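PDB 3X0T: uncharacterized protein from Vibrio parahaemolyticus M0605, which is the PirA component of a plasmid-encoded toxin that makes this marine bacterium virulent, and is probably part of a pore-forming system. Local coordinates for residues A[30-36]-A[88-92]; A[38-44]-A[78-84]; A[15-20]-A[98-104]. All blocks are in the same frame, centred on the assembly; numbering follows the deposited sequence. Where two conformers were deposited one is given.

Interaction 1. Residues A[30-36]-A[88-92]; sequences HTPIIPE and AFYHQ
Tyr90 and Pro35 make the closely packed apolar part of this contact. The pyrrolidine lies over one face of the phenol ring, with Pro35 CB 4.0 Å from the Tyr90 ring centroid and almost exactly on the ring normal, a CH-pi contact, while Pro35 CD rests against CE1. Tyr90 CG stands anti to its own carbonyl carbon (chi1 -69°), which carries the ring into the bend of the 30-36 loop, where the carbonyl oxygens of Thr31 and Pro32 approach it obliquely. On the other flank of Pro35, its CB meets Ala88 CB.

Backbone bonds close both ends of the loop. Thr31 N gives a nearly straight bond to Tyr90 O, and Glu36 and Phe89 exchange two bonds in an isolated antiparallel bridge. Glu36 O is gripped twice: Phe89 N and Gln92 NE2 (2.9 Å from Glu36 O) come from opposite faces of its carbonyl plane. With CG set between its backbone N and carbonyl carbon (chi1 62°) and the chain extended beyond, the Gln92 amide reaches Glu36 O; its OE1 is bonded to Tyr55. A water joins the same NE2 to Thr31 OG1.

The solvent side is looser. Another water, rather than a direct bond, links Tyr90 OH to Ile33 O, and the Glu36 carboxylate turns away to a salt bridge with Lys29. By contrast, His30 and His91 make a tight polar contact at the strand end: their side chains cross at about a right angle and meet by their ring edges, ND1 to ND1 at 2.7 Å, in a bond at 166° that either could donate. One ND1 must carry the proton and the other accept it, consistent with at least one imidazole being neutral, in the tautomer protonated on NE2.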
loop_
_atom_site.group_PDB
_atom_site.type_symbol
_atom_site.label_atom_id
_atom_site.label_comp_id
_atom_site.label_asym_id
_atom_site.label_seq_id
_atom_site.Cartn_x
_atom_site.Cartn_y
_atom_site.Cartn_z
ATOM N N HIS A 30 1.024 1.251 -13.269
ATOM C CA HIS A 30 0.680 0.488 -14.450
ATOM C C HIS A 30 1.789 0.652 -15.438
ATOM O O HIS A 30 2.114 1.786 -15.837
ATOM C CB HIS A 30 -0.639 1.036 -15.038
ATOM C CG HIS A 30 -1.736 1.024 -14.052
ATOM N ND1 HIS A 30 -2.399 -0.112 -13.690
ATOM C CD2 HIS A 30 -2.224 2.032 -13.275
ATOM C CE1 HIS A 30 -3.259 0.231 -12.733
ATOM N NE2 HIS A 30 -3.176 1.512 -12.450
ATOM N N THR A 31 2.400 -0.458 -15.801
ATOM C CA THR A 31 3.563 -0.507 -16.717
ATOM C C THR A 31 3.259 -1.640 -17.702
ATOM O O THR A 31 3.785 -2.755 -17.571
ATOM C CB THR A 31 4.859 -0.747 -15.918
ATOM O OG1 THR A 31 4.721 -1.817 -14.977
ATOM C CG2 THR A 31 5.307 0.448 -15.142
ATOM N N PRO A 32 2.369 -1.387 -18.675
ATOM C CA PRO A 32 1.794 -2.481 -19.445
ATOM C C PRO A 32 2.714 -2.985 -20.559
ATOM O O PRO A 32 2.450 -4.051 -21.118
ATOM C CB PRO A 32 0.520 -1.842 -20.070
ATOM C CG PRO A 32 0.909 -0.381 -20.173
ATOM C CD PRO A 32 1.667 -0.079 -18.895
ATOM N N ILE A 33 3.800 -2.257 -20.859
ATOM C CA ILE A 33 4.707 -2.686 -21.946
ATOM C C ILE A 33 5.814 -3.479 -21.361
ATOM O O ILE A 33 5.989 -4.654 -21.723
ATOM C CB ILE A 33 5.207 -1.468 -22.742
ATOM C CG1 ILE A 33 4.058 -0.678 -23.305
ATOM C CG2 ILE A 33 6.180 -2.035 -23.819
ATOM C CD1 ILE A 33 4.493 0.651 -23.990
ATOM N N ILE A 34 6.569 -2.913 -20.444
ATOM C CA ILE A 34 7.674 -3.545 -19.780
ATOM C C ILE A 34 7.392 -3.511 -18.298
ATOM O O ILE A 34 7.238 -2.447 -17.694
ATOM C CB ILE A 34 9.022 -2.844 -20.090
ATOM C CG1 ILE A 34 9.249 -2.659 -21.588
ATOM C CG2 ILE A 34 10.176 -3.535 -19.367
ATOM C CD1 ILE A 34 9.384 -3.958 -22.353
ATOM N N PRO A 35 7.298 -4.677 -17.629
ATOM C CA PRO A 35 6.965 -4.694 -16.202
ATOM C C PRO A 35 8.022 -4.103 -15.349
ATOM O O PRO A 35 9.220 -4.109 -15.710
ATOM C CB PRO A 35 6.721 -6.171 -15.931
ATOM C CG PRO A 35 7.596 -6.842 -16.894
ATOM C CD PRO A 35 7.529 -6.038 -18.179
ATOM N N GLU A 36 7.679 -3.672 -14.142
ATOM C CA GLU A 36 8.622 -3.029 -13.222
ATOM C C GLU A 36 8.376 -3.498 -11.806
ATOM O O GLU A 36 7.232 -3.803 -11.412
ATOM C CB GLU A 36 8.456 -1.513 -13.230
ATOM C CG GLU A 36 8.768 -0.846 -14.500
ATOM C CD GLU A 36 8.778 0.710 -14.446
ATOM O OE1 GLU A 36 8.688 1.295 -13.272
ATOM O OE2 GLU A 36 8.746 1.354 -15.533
ATOM N N ALA A 88 8.718 -8.143 -10.706
ATOM C CA ALA A 88 8.207 -7.046 -11.506
ATOM C C ALA A 88 6.804 -7.372 -12.011
ATOM O O ALA A 88 6.501 -8.558 -12.308
ATOM C CB ALA A 88 9.162 -6.809 -12.686
ATOM N N PHE A 89 5.956 -6.350 -12.149
ATOM C CA PHE A 89 4.582 -6.525 -12.532
ATOM C C PHE A 89 4.200 -5.625 -13.649
ATOM O O PHE A 89 4.776 -4.524 -13.836
ATOM C CB PHE A 89 3.653 -6.219 -11.335
ATOM C CG PHE A 89 3.936 -7.072 -10.116
ATOM C CD1 PHE A 89 3.618 -8.467 -10.183
ATOM C CD2 PHE A 89 4.463 -6.549 -8.952
ATOM C CE1 PHE A 89 3.845 -9.234 -9.012
ATOM C CE2 PHE A 89 4.658 -7.333 -7.824
ATOM C CZ PHE A 89 4.344 -8.658 -7.854
ATOM N N TYR A 90 3.144 -5.964 -14.389
ATOM C CA TYR A 90 2.497 -5.085 -15.351
ATOM C C TYR A 90 1.553 -4.113 -14.679
ATOM O O TYR A 90 1.405 -2.975 -15.135
ATOM C CB TYR A 90 1.744 -5.930 -16.369
ATOM C CG TYR A 90 2.665 -6.705 -17.276
ATOM C CD1 TYR A 90 3.247 -6.111 -18.404
ATOM C CD2 TYR A 90 2.993 -8.026 -17.010
ATOM C CE1 TYR A 90 4.122 -6.782 -19.237
ATOM C CE2 TYR A 90 3.871 -8.716 -17.856
ATOM C CZ TYR A 90 4.413 -8.098 -18.952
ATOM O OH TYR A 90 5.318 -8.745 -19.778
ATOM N N HIS A 91 0.890 -4.544 -13.618
ATOM C CA HIS A 91 -0.036 -3.754 -12.815
ATOM C C HIS A 91 0.197 -4.069 -11.375
ATOM O O HIS A 91 0.325 -5.255 -11.030
ATOM C CB HIS A 91 -1.501 -4.002 -13.187
ATOM C CG HIS A 91 -1.793 -3.713 -14.621
ATOM N ND1 HIS A 91 -1.975 -2.429 -15.104
ATOM C CD2 HIS A 91 -1.768 -4.551 -15.708
ATOM C CE1 HIS A 91 -2.083 -2.494 -16.413
ATOM N NE2 HIS A 91 -1.930 -3.753 -16.809
ATOM N N GLN A 92 0.173 -3.070 -10.506
ATOM C CA GLN A 92 0.324 -3.303 -9.073
ATOM C C GLN A 92 -0.321 -2.158 -8.330
ATOM O O GLN A 92 -0.430 -1.036 -8.845
ATOM C CB GLN A 92 1.791 -3.563 -8.696
ATOM C CG GLN A 92 2.723 -2.355 -9.002
ATOM C CD GLN A 92 4.111 -2.816 -9.056
ATOM O OE1 GLN A 92 4.684 -3.271 -8.014
ATOM N NE2 GLN A 92 4.769 -2.757 -10.190
HETATM O O HOH W 1 3.263 -2.080 -12.495
HETATM O O HOH W 2 7.012 -7.319 -21.580
#

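Interaction 2. Residues A[38-44]-A[78-84]; sequences GRSVDIE and ETYHLQR
Strands 41-44 and 79-82 run antiparallel, their axes 4.6 Å apart at closest approach and their directions 158° apart. Val41 with Leu82 and Ile43 with Tyr80 are the hydrogen-bonded pairs, each making two bonds; Asp42 with His81 and Glu44 with Thr79 are non-hydrogen-bonded pairs. Beyond the regular ladder, Arg84 N bonds to Ser40 OG at 2.8 Å, so a serine hydroxyl continues the pairing.

On the face of Asp42 and His81, His81 ND1 donates to Asp42 OD1 (2.8 Å). The oxygen lies in the imidazole plane, although carboxylate and ring planes are 53° apart. Across the same ring, NE2 donates to a lone pair of Gln83 OE1 at 2.7 Å. Two in-plane bonds thus fix the ring's rotation, and the neighbouring carboxylate would probably stabilise a positive charge on it. In one of its two conformers Arg84 reaches across to Gly38 O with NH1, a doubtful link. On the opposite face, Ile43 CG2 packs on Tyr80 CB at 4.0 Å.

Strand 79-82 is an edge strand of its four-stranded sheet, while 41-45 is flanked on its far side by strand 104-110. Val41, Ile43 and Leu82 point into the interior, meeting Ile53, Ile94 and Val96 of the facing sheet.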
loop_
_atom_site.group_PDB
_atom_site.type_symbol
_atom_site.label_atom_id
_atom_site.label_comp_id
_atom_site.label_asym_id
_atom_site.label_seq_id
_atom_site.Cartn_x
_atom_site.Cartn_y
_atom_site.Cartn_z
ATOM N N GLY A 38 7.897 -2.563 -7.909
ATOM C CA GLY A 38 7.117 -1.513 -7.313
ATOM C C GLY A 38 7.802 -0.650 -6.288
ATOM O O GLY A 38 8.983 -0.339 -6.420
ATOM N N ARG A 39 7.080 -0.298 -5.260
ATOM C CA ARG A 39 7.531 0.686 -4.253
ATOM C C ARG A 39 7.053 0.213 -2.906
ATOM O O ARG A 39 5.912 -0.158 -2.744
ATOM C CB ARG A 39 6.885 2.082 -4.625
ATOM C CG ARG A 39 7.084 3.170 -3.600
ATOM C CD ARG A 39 6.983 4.546 -4.193
ATOM N NE ARG A 39 5.676 4.773 -4.859
ATOM C CZ ARG A 39 5.467 5.806 -5.658
ATOM N NH1 ARG A 39 4.293 5.945 -6.234
ATOM N NH2 ARG A 39 6.459 6.700 -5.926
ATOM N N SER A 40 7.938 0.318 -1.927
ATOM C CA SER A 40 7.598 -0.054 -0.533
ATOM C C SER A 40 7.016 1.143 0.186
ATOM O O SER A 40 7.326 2.293 -0.150
ATOM C CB SER A 40 8.918 -0.455 0.204
ATOM O OG SER A 40 9.458 -1.603 -0.427
ATOM N N VAL A 41 6.237 0.879 1.252
ATOM C CA VAL A 41 5.648 1.983 2.030
ATOM C C VAL A 41 5.649 1.531 3.490
ATOM O O VAL A 41 5.763 0.368 3.803
ATOM C CB VAL A 41 4.208 2.304 1.613
ATOM C CG1 VAL A 41 4.162 2.626 0.145
ATOM C CG2 VAL A 41 3.223 1.229 1.955
ATOM N N ASP A 42 5.504 2.548 4.355
ATOM C CA ASP A 42 5.108 2.253 5.722
ATOM C C ASP A 42 3.704 2.791 5.936
ATOM O O ASP A 42 3.317 3.817 5.393
ATOM C CB ASP A 42 6.021 2.930 6.786
ATOM C CG ASP A 42 7.432 2.729 6.477
ATOM O OD1 ASP A 42 7.839 1.623 6.242
ATOM O OD2 ASP A 42 8.159 3.771 6.498
ATOM N N ILE A 43 2.913 2.077 6.723
ATOM C CA ILE A 43 1.584 2.540 7.090
ATOM C C ILE A 43 1.543 2.799 8.628
ATOM O O ILE A 43 1.925 1.912 9.400
ATOM C CB ILE A 43 0.513 1.494 6.722
ATOM C CG1 ILE A 43 -0.871 1.997 7.244
ATOM C CG2 ILE A 43 0.800 0.051 7.185
ATOM C CD1 ILE A 43 -2.054 1.155 6.760
ATOM N N GLU A 44 1.066 4.007 8.996
ATOM C CA GLU A 44 0.779 4.311 10.403
ATOM C C GLU A 44 -0.751 4.355 10.510
ATOM O O GLU A 44 -1.421 5.130 9.868
ATOM C CB GLU A 44 1.383 5.713 10.740
ATOM C CG GLU A 44 1.070 6.127 12.137
ATOM C CD GLU A 44 1.437 7.572 12.445
ATOM O OE1 GLU A 44 1.753 8.384 11.504
ATOM O OE2 GLU A 44 1.316 7.945 13.637
ATOM N N GLU A 78 -0.125 1.582 15.422
ATOM C CA GLU A 78 1.093 0.911 14.976
ATOM C C GLU A 78 1.530 1.452 13.629
ATOM O O GLU A 78 0.702 1.913 12.816
ATOM C CB GLU A 78 0.858 -0.595 14.746
ATOM C CG GLU A 78 0.568 -1.434 16.003
ATOM C CD GLU A 78 0.427 -2.964 15.672
ATOM O OE1 GLU A 78 0.162 -3.467 14.493
ATOM O OE2 GLU A 78 0.577 -3.570 16.747
ATOM N N THR A 79 2.838 1.328 13.400
ATOM C CA THR A 79 3.403 1.574 12.094
ATOM C C THR A 79 4.026 0.296 11.582
ATOM O O THR A 79 4.696 -0.426 12.317
ATOM C CB THR A 79 4.438 2.687 12.108
ATOM O OG1 THR A 79 3.810 3.883 12.597
ATOM C CG2 THR A 79 5.034 2.897 10.850
ATOM N N TYR A 80 3.805 -0.038 10.317
ATOM C CA TYR A 80 4.255 -1.267 9.726
ATOM C C TYR A 80 4.916 -1.063 8.357
ATOM O O TYR A 80 4.413 -0.254 7.588
ATOM C CB TYR A 80 3.086 -2.206 9.516
ATOM C CG TYR A 80 3.424 -3.437 8.800
ATOM C CD1 TYR A 80 4.151 -4.452 9.460
ATOM C CD2 TYR A 80 3.099 -3.628 7.444
ATOM C CE1 TYR A 80 4.481 -5.619 8.804
ATOM C CE2 TYR A 80 3.405 -4.824 6.799
ATOM C CZ TYR A 80 4.123 -5.807 7.501
ATOM O OH TYR A 80 4.432 -6.980 6.820
ATOM N N HIS A 81 6.038 -1.736 8.095
ATOM C CA HIS A 81 6.741 -1.597 6.782
ATOM C C HIS A 81 6.334 -2.683 5.846
ATOM O O HIS A 81 6.474 -3.887 6.117
ATOM C CB HIS A 81 8.251 -1.718 7.038
ATOM C CG HIS A 81 8.986 -1.666 5.740
ATOM N ND1 HIS A 81 9.152 -0.497 5.018
ATOM C CD2 HIS A 81 9.569 -2.613 4.990
ATOM C CE1 HIS A 81 9.806 -0.717 3.877
ATOM N NE2 HIS A 81 10.081 -1.998 3.846
ATOM N N LEU A 82 5.678 -2.283 4.729
ATOM C CA LEU A 82 5.330 -3.203 3.661
ATOM C C LEU A 82 6.380 -3.094 2.585
ATOM O O LEU A 82 6.450 -2.119 1.819
ATOM C CB LEU A 82 3.953 -2.793 3.094
ATOM C CG LEU A 82 3.452 -3.622 1.914
ATOM C CD1 LEU A 82 3.359 -5.079 2.278
ATOM C CD2 LEU A 82 2.151 -3.088 1.390
ATOM N N GLN A 83 7.243 -4.121 2.538
ATOM C CA GLN A 83 8.291 -4.140 1.504
ATOM C C GLN A 83 7.685 -4.662 0.189
ATOM O O GLN A 83 7.003 -5.681 0.185
ATOM C CB GLN A 83 9.412 -5.081 2.036
ATOM C CG GLN A 83 10.576 -5.231 1.059
ATOM C CD GLN A 83 11.413 -3.930 0.889
ATOM O OE1 GLN A 83 11.401 -3.012 1.711
ATOM N NE2 GLN A 83 12.152 -3.915 -0.216
ATOM N N ARG A 84 8.032 -4.004 -0.903
ATOM C CA ARG A 84 7.512 -4.453 -2.178
ATOM C C ARG A 84 7.994 -5.857 -2.498
ATOM O O ARG A 84 9.097 -6.237 -2.096
ATOM C CB ARG A 84 7.989 -3.524 -3.268
ATOM C CG ARG A 84 9.492 -3.614 -3.464
ATOM C CD ARG A 84 9.916 -2.621 -4.494
ATOM N NE ARG A 84 11.383 -2.686 -4.682
ATOM C CZ ARG A 84 12.125 -1.716 -5.224
ATOM N NH1 ARG A 84 11.560 -0.616 -5.579
ATOM N NH2 ARG A 84 13.450 -1.884 -5.428
#

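Interaction 3. Residues A[15-20]-A[98-104]; sequences WTVEPN and NNGASRG
Val17 O sits at the centre of the contact, taking two bonds: one from Gly104 N, in the carbonyl plane at 2.8 Å, and one from Asn98 ND2 at 3.1 Å, whose donor stands above that plane. Val17 N returns a bond to Gly104 O, completing an antiparallel hydrogen-bonded pair at the end of strand 11-17. Val17 CG1 also packs on Asn98 CB at 3.5 Å. Further along, Asn20 N donates to Gly100 O, and Pro19 CB lies against the carbonyl oxygens of Gly100 and Ala101.

The Asn98 amide organises this first shell. With CG anti to the backbone N (chi1 -178°), the group reaches Val17 O and the CA of Pro19. Its ND2 gives both hydrogens in the amide plane, the second to Ser102 O at 2.8 Å, while OD1 accepts from Gly100 N. One buried side chain therefore ties the 98-104 loop to itself and to the other segment, and three bonds fix the rotation of its amide.

Toward solvent the links are weaker. In one of the two Glu18 conformers, OE2 makes at most a long, doubtful salt bridge to Arg103 NH1, and two waters connect the Asn20 amide to Ala101 O and Asn99 O. In the next shell, the backbone of Asn98 bonds to Gly21 and Gly22, and Thr16 O to Thr24 OG1.

The bond from Gly100 N to Asn98 OD1 defines an Asx turn, here in the loop that carries the chain from one sheet of the jelly roll to the other, packed against the connection that leads from strand 11-17 to strand 22-30.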
loop_
_atom_site.group_PDB
_atom_site.type_symbol
_atom_site.label_atom_id
_atom_site.label_comp_id
_atom_site.label_asym_id
_atom_site.label_seq_id
_atom_site.Cartn_x
_atom_site.Cartn_y
_atom_site.Cartn_z
ATOM N N TRP A 15 -4.934 9.171 4.596
ATOM C CA TRP A 15 -6.049 8.474 3.945
ATOM C C TRP A 15 -7.104 8.107 4.945
ATOM O O TRP A 15 -6.848 7.908 6.151
ATOM C CB TRP A 15 -5.573 7.175 3.271
ATOM C CG TRP A 15 -4.503 7.432 2.226
ATOM C CD1 TRP A 15 -3.142 7.235 2.403
ATOM C CD2 TRP A 15 -4.702 7.812 0.855
ATOM N NE1 TRP A 15 -2.517 7.485 1.206
ATOM C CE2 TRP A 15 -3.435 7.815 0.243
ATOM C CE3 TRP A 15 -5.842 8.139 0.120
ATOM C CZ2 TRP A 15 -3.290 8.191 -1.120
ATOM C CZ3 TRP A 15 -5.710 8.479 -1.214
ATOM C CH2 TRP A 15 -4.422 8.489 -1.791
ATOM N N THR A 16 -8.321 8.004 4.428
ATOM C CA THR A 16 -9.463 7.462 5.189
ATOM C C THR A 16 -9.886 6.177 4.534
ATOM O O THR A 16 -9.710 5.970 3.322
ATOM C CB THR A 16 -10.609 8.455 5.216
ATOM O OG1 THR A 16 -11.110 8.727 3.921
ATOM C CG2 THR A 16 -10.179 9.740 5.819
ATOM N N VAL A 17 -10.422 5.277 5.371
ATOM C CA VAL A 17 -10.861 3.943 4.870
ATOM C C VAL A 17 -12.222 3.641 5.467
ATOM O O VAL A 17 -12.357 3.528 6.691
ATOM C CB VAL A 17 -9.831 2.817 5.214
ATOM C CG1 VAL A 17 -10.139 1.572 4.344
ATOM C CG2 VAL A 17 -8.388 3.248 4.999
ATOM N N GLU A 18 -13.241 3.518 4.613
ATOM C CA GLU A 18 -14.593 3.350 5.168
ATOM C C GLU A 18 -14.744 2.006 5.883
ATOM O O GLU A 18 -14.135 0.968 5.550
ATOM C CB GLU A 18 -15.602 3.618 4.038
ATOM C CG GLU A 18 -15.530 4.998 3.377
ATOM C CD GLU A 18 -15.574 6.163 4.375
ATOM O OE1 GLU A 18 -14.834 7.177 4.256
ATOM O OE2 GLU A 18 -16.420 6.097 5.309
ATOM N N PRO A 19 -15.579 1.987 6.946
ATOM C CA PRO A 19 -15.723 0.780 7.758
ATOM C C PRO A 19 -16.559 -0.281 6.994
ATOM O O PRO A 19 -17.119 -0.015 5.916
ATOM C CB PRO A 19 -16.501 1.302 9.001
ATOM C CG PRO A 19 -17.296 2.454 8.433
ATOM C CD PRO A 19 -16.357 3.146 7.471
ATOM N N ASN A 20 -16.564 -1.497 7.559
ATOM C CA ASN A 20 -17.440 -2.590 7.026
ATOM C C ASN A 20 -17.081 -2.921 5.602
ATOM O O ASN A 20 -17.947 -3.236 4.784
ATOM C CB ASN A 20 -18.923 -2.249 7.181
ATOM C CG ASN A 20 -19.174 -1.839 8.653
ATOM O OD1 ASN A 20 -19.582 -0.722 8.862
ATOM N ND2 ASN A 20 -18.876 -2.710 9.577
ATOM N N ASN A 98 -10.550 -1.919 5.440
ATOM C CA ASN A 98 -11.096 -1.752 6.794
ATOM C C ASN A 98 -12.288 -2.662 6.930
ATOM O O ASN A 98 -13.357 -2.374 6.403
ATOM C CB ASN A 98 -11.507 -0.288 7.022
ATOM C CG ASN A 98 -12.025 -0.049 8.414
ATOM O OD1 ASN A 98 -12.007 -0.945 9.236
ATOM N ND2 ASN A 98 -12.432 1.189 8.675
ATOM N N ASN A 99 -12.086 -3.780 7.606
ATOM C CA ASN A 99 -13.170 -4.767 7.817
ATOM C C ASN A 99 -13.876 -4.525 9.132
ATOM O O ASN A 99 -14.793 -5.305 9.474
ATOM C CB ASN A 99 -12.582 -6.171 7.846
ATOM C CG ASN A 99 -11.948 -6.500 6.505
ATOM O OD1 ASN A 99 -10.728 -6.807 6.398
ATOM N ND2 ASN A 99 -12.747 -6.422 5.487
ATOM N N GLY A 100 -13.516 -3.528 9.909
ATOM C CA GLY A 100 -14.112 -3.305 11.190
ATOM C C GLY A 100 -15.206 -2.288 11.143
ATOM O O GLY A 100 -15.525 -1.631 10.141
ATOM N N ALA A 101 -15.762 -2.057 12.360
ATOM C CA ALA A 101 -16.868 -1.115 12.430
ATOM C C ALA A 101 -16.432 0.341 12.606
ATOM O O ALA A 101 -17.276 1.234 12.373
ATOM C CB ALA A 101 -17.817 -1.400 13.627
ATOM N N SER A 102 -15.201 0.582 13.082
ATOM C CA SER A 102 -14.721 1.955 13.272
ATOM C C SER A 102 -14.197 2.499 11.933
ATOM O O SER A 102 -13.583 1.787 11.160
ATOM C CB SER A 102 -13.533 2.020 14.243
ATOM O OG SER A 102 -13.927 1.589 15.541
ATOM N N ARG A 103 -14.496 3.767 11.663
ATOM C CA ARG A 103 -13.868 4.442 10.527
ATOM C C ARG A 103 -12.367 4.322 10.560
ATOM O O ARG A 103 -11.765 4.291 11.610
ATOM C CB ARG A 103 -14.276 5.916 10.449
ATOM C CG ARG A 103 -15.765 6.209 10.293
ATOM C CD ARG A 103 -16.041 7.709 10.118
ATOM N NE ARG A 103 -17.470 8.076 10.136
ATOM C CZ ARG A 103 -18.469 7.635 9.352
ATOM N NH1 ARG A 103 -18.227 6.697 8.399
ATOM N NH2 ARG A 103 -19.709 8.142 9.558
ATOM N N GLY A 104 -11.756 4.174 9.380
ATOM C CA GLY A 104 -10.304 3.899 9.307
ATOM C C GLY A 104 -9.575 5.166 8.881
ATOM O O GLY A 104 -10.000 5.946 8.049
HETATM O O HOH W 3 -19.776 0.972 11.307
HETATM O O HOH W 4 -17.717 -5.739 9.285
#

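In the fold
The three contacts are nested along the chain: interaction 2 lies inside the loop closed by interaction 1, and that inside the loop closed by interaction 3. Interactions 1 and 3 sit on opposite sides of the chain's centre, about 29 Å apart between centres. Interaction 3 spans both four-stranded sheets and shares with interaction 2, centred about 19 Å away, the sheet of strands 11-17, 104-110, 41-45 and 79-82. Interaction 1 lies at an end of the sheet containing 22-30 and 91-98, its centre about 20 Å from that of interaction 2, which it touches where Gln92 meets Gly38. Interaction 3 joins near-terminal parts of the chain and the others progressively more internal ones, consistent with a jelly roll's nested pairing.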